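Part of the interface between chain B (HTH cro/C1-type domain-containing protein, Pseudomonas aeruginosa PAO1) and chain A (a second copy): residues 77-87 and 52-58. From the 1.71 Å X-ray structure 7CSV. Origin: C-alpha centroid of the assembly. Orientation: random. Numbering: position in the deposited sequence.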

# COMPACT_ATOMS: atom_id res chain seq x y z
N TYR B 77 2.31 -6.26 5.29
CA TYR B 77 3.52 -6.18 6.11
C TYR B 77 3.59 -4.86 6.85
O TYR B 77 3.91 -4.82 8.05
CB TYR B 77 4.76 -6.37 5.24
CG TYR B 77 6.04 -6.18 6.03
CD1 TYR B 77 6.58 -7.23 6.78
CD2 TYR B 77 6.70 -4.95 6.05
CE1 TYR B 77 7.74 -7.07 7.51
CE2 TYR B 77 7.87 -4.78 6.77
CZ TYR B 77 8.38 -5.84 7.50
OH TYR B 77 9.54 -5.67 8.24
N SER B 78 3.31 -3.75 6.15
CA SER B 78 3.32 -2.44 6.80
C SER B 78 2.30 -2.37 7.92
O SER B 78 2.57 -1.80 8.98
CB SER B 78 3.04 -1.34 5.78
OG SER B 78 4.10 -1.24 4.84
N LEU B 79 1.10 -2.93 7.69
CA LEU B 79 0.11 -2.95 8.76
C LEU B 79 0.59 -3.79 9.93
O LEU B 79 0.42 -3.40 11.10
CB LEU B 79 -1.24 -3.51 8.30
CG LEU B 79 -2.39 -2.68 7.68
CD1 LEU B 79 -2.74 -1.39 8.49
CD2 LEU B 79 -2.41 -2.51 6.16
N ALA B 80 1.11 -4.99 9.64
CA ALA B 80 1.53 -5.89 10.72
C ALA B 80 2.60 -5.26 11.59
O ALA B 80 2.55 -5.36 12.82
CB ALA B 80 2.02 -7.22 10.14
N THR B 81 3.59 -4.60 10.98
CA THR B 81 4.62 -3.98 11.81
C THR B 81 4.06 -2.77 12.55
O THR B 81 4.37 -2.56 13.73
CB THR B 81 5.84 -3.60 10.97
OG1 THR B 81 5.45 -2.68 9.94
CG2 THR B 81 6.43 -4.84 10.32
N ALA B 82 3.22 -1.96 11.89
CA ALA B 82 2.60 -0.83 12.56
C ALA B 82 1.76 -1.28 13.75
O ALA B 82 1.77 -0.63 14.80
CB ALA B 82 1.72 -0.03 11.60
N TYR B 83 1.02 -2.37 13.60
CA TYR B 83 0.17 -2.85 14.69
C TYR B 83 1.01 -3.42 15.83
O TYR B 83 0.67 -3.24 17.02
CB TYR B 83 -0.82 -3.88 14.17
CG TYR B 83 -1.90 -4.19 15.17
CD1 TYR B 83 -3.07 -3.44 15.21
CD2 TYR B 83 -1.72 -5.19 16.11
CE1 TYR B 83 -4.05 -3.71 16.15
CE2 TYR B 83 -2.68 -5.46 17.06
CZ TYR B 83 -3.84 -4.72 17.07
OH TYR B 83 -4.80 -5.02 18.02
N ALA B 84 2.09 -4.12 15.50
CA ALA B 84 2.92 -4.67 16.57
C ALA B 84 3.55 -3.56 17.39
O ALA B 84 3.70 -3.70 18.61
CB ALA B 84 3.99 -5.60 16.00
N ALA B 85 3.90 -2.44 16.74
CA ALA B 85 4.51 -1.32 17.44
C ALA B 85 3.49 -0.53 18.25
O ALA B 85 3.73 -0.21 19.42
CB ALA B 85 5.22 -0.40 16.45
N ASN B 86 2.33 -0.22 17.66
CA ASN B 86 1.44 0.78 18.25
C ASN B 86 -0.03 0.38 18.25
O ASN B 86 -0.87 1.19 18.65
CB ASN B 86 1.60 2.13 17.53
CG ASN B 86 3.04 2.66 17.58
OD1 ASN B 86 3.58 2.90 18.66
ND2 ASN B 86 3.64 2.87 16.41
N GLY B 87 -0.37 -0.84 17.84
CA GLY B 87 -1.77 -1.19 17.64
C GLY B 87 -2.59 -1.12 18.92
O GLY B 87 -3.70 -0.57 18.94
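Chain A, residues 52-58: SADMAIR

Small side chains let two helices cross closely, and this contact between two copies of one protein is a compact example. In chain A, Ser A52 lies just before the helix as its N-cap, its OG accepting a hydrogen bond from Met A55 N at 3.1 Å. Residues 53-58 then form the first part of a helix that continues beyond the stretch. It lies across helix 77-87 of chain B, the N-to-C directions 75° apart (signed crossing angle -75°), so the two run neither parallel nor antiparallel, and the two axes approach to 9.1 Å.

Ile A57 is covered most. Its CA-to-CB bond points toward chain B, and the m,t side chain reaches between Leu B79, Ala B82 and Tyr B83: CG1 lies 3.5 Å from Leu B79 CD1, while CD1 lies 3.8 Å from Ala B82 CB and 4.0 Å from Tyr B83 CB. The same CD1 sits at the edge of the tyrosine ring, near its plane, so the contact is not a packing of methyl on ring face.

Leu B79 makes the reciprocal approach. Its CA-to-CB bond points sideways, but the end of the side chain comes nearer, bringing CD1 to 4.1 Å from Ala A56 CB and 3.8 Å from Ala A53 O.

One turn before Ile A57, Ala A53 marks the tightest backbone register, its CA 5.3 Å from Leu B79 CA. Having only a methyl group, its CB fits close to the chain B backbone, 3.6 Å from Ser B78 O, and meets the methyl of Ala B82, CB to CB, at 3.8 Å.

No hydrogen bond crosses between the stretches, so their 344 Å² of buried surface rests largely on apolar packing. Within chain A, Asp A54 OD2 forms a salt bridge with Arg A58 NE at 2.9 Å, while Asp A54 OD1 merely approaches Asn B86 CB at 4.3 Å.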

# COMPACT_ATOMS: atom_id res chain seq x y z
N SER A 52 -1.09 6.51 5.71
CA SER A 52 -0.05 5.69 6.29
C SER A 52 -0.65 4.45 6.96
O SER A 52 -1.85 4.39 7.25
CB SER A 52 0.75 6.47 7.32
OG SER A 52 -0.05 6.72 8.47
N ALA A 53 0.21 3.47 7.24
CA ALA A 53 -0.25 2.28 7.96
C ALA A 53 -0.88 2.65 9.29
O ALA A 53 -1.93 2.13 9.64
CB ALA A 53 0.91 1.31 8.17
N ASP A 54 -0.22 3.54 10.04
CA ASP A 54 -0.76 3.95 11.34
C ASP A 54 -2.12 4.60 11.17
O ASP A 54 -3.06 4.27 11.90
CB ASP A 54 0.23 4.89 12.02
CG ASP A 54 -0.21 5.32 13.41
OD1 ASP A 54 0.04 4.57 14.37
OD2 ASP A 54 -0.79 6.43 13.53
N MET A 55 -2.27 5.45 10.15
CA MET A 55 -3.55 6.10 9.91
C MET A 55 -4.61 5.10 9.47
O MET A 55 -5.79 5.27 9.80
CB MET A 55 -3.39 7.20 8.84
CG MET A 55 -3.14 8.57 9.43
SD MET A 55 -4.49 9.20 10.46
CE MET A 55 -5.92 8.87 9.47
N ALA A 56 -4.23 4.08 8.70
CA ALA A 56 -5.19 3.06 8.28
C ALA A 56 -5.73 2.29 9.47
O ALA A 56 -6.91 1.93 9.50
CB ALA A 56 -4.54 2.09 7.30
N ILE A 57 -4.86 2.00 10.44
CA ILE A 57 -5.33 1.32 11.65
C ILE A 57 -6.29 2.22 12.43
O ILE A 57 -7.33 1.76 12.92
CB ILE A 57 -4.13 0.87 12.50
CG1 ILE A 57 -3.31 -0.19 11.75
CG2 ILE A 57 -4.59 0.32 13.85
CD1 ILE A 57 -1.95 -0.46 12.37
N ARG A 58 -5.98 3.52 12.52
CA ARG A 58 -6.86 4.45 13.21
C ARG A 58 -8.21 4.56 12.52
O ARG A 58 -9.26 4.52 13.17
CB ARG A 58 -6.20 5.82 13.34
CG ARG A 58 -4.90 5.80 14.12
CD ARG A 58 -4.29 7.18 14.30
NE ARG A 58 -3.08 7.07 15.12
CZ ARG A 58 -3.04 7.17 16.44
NH1 ARG A 58 -4.15 7.42 17.15
NH2 ARG A 58 -1.89 7.03 17.08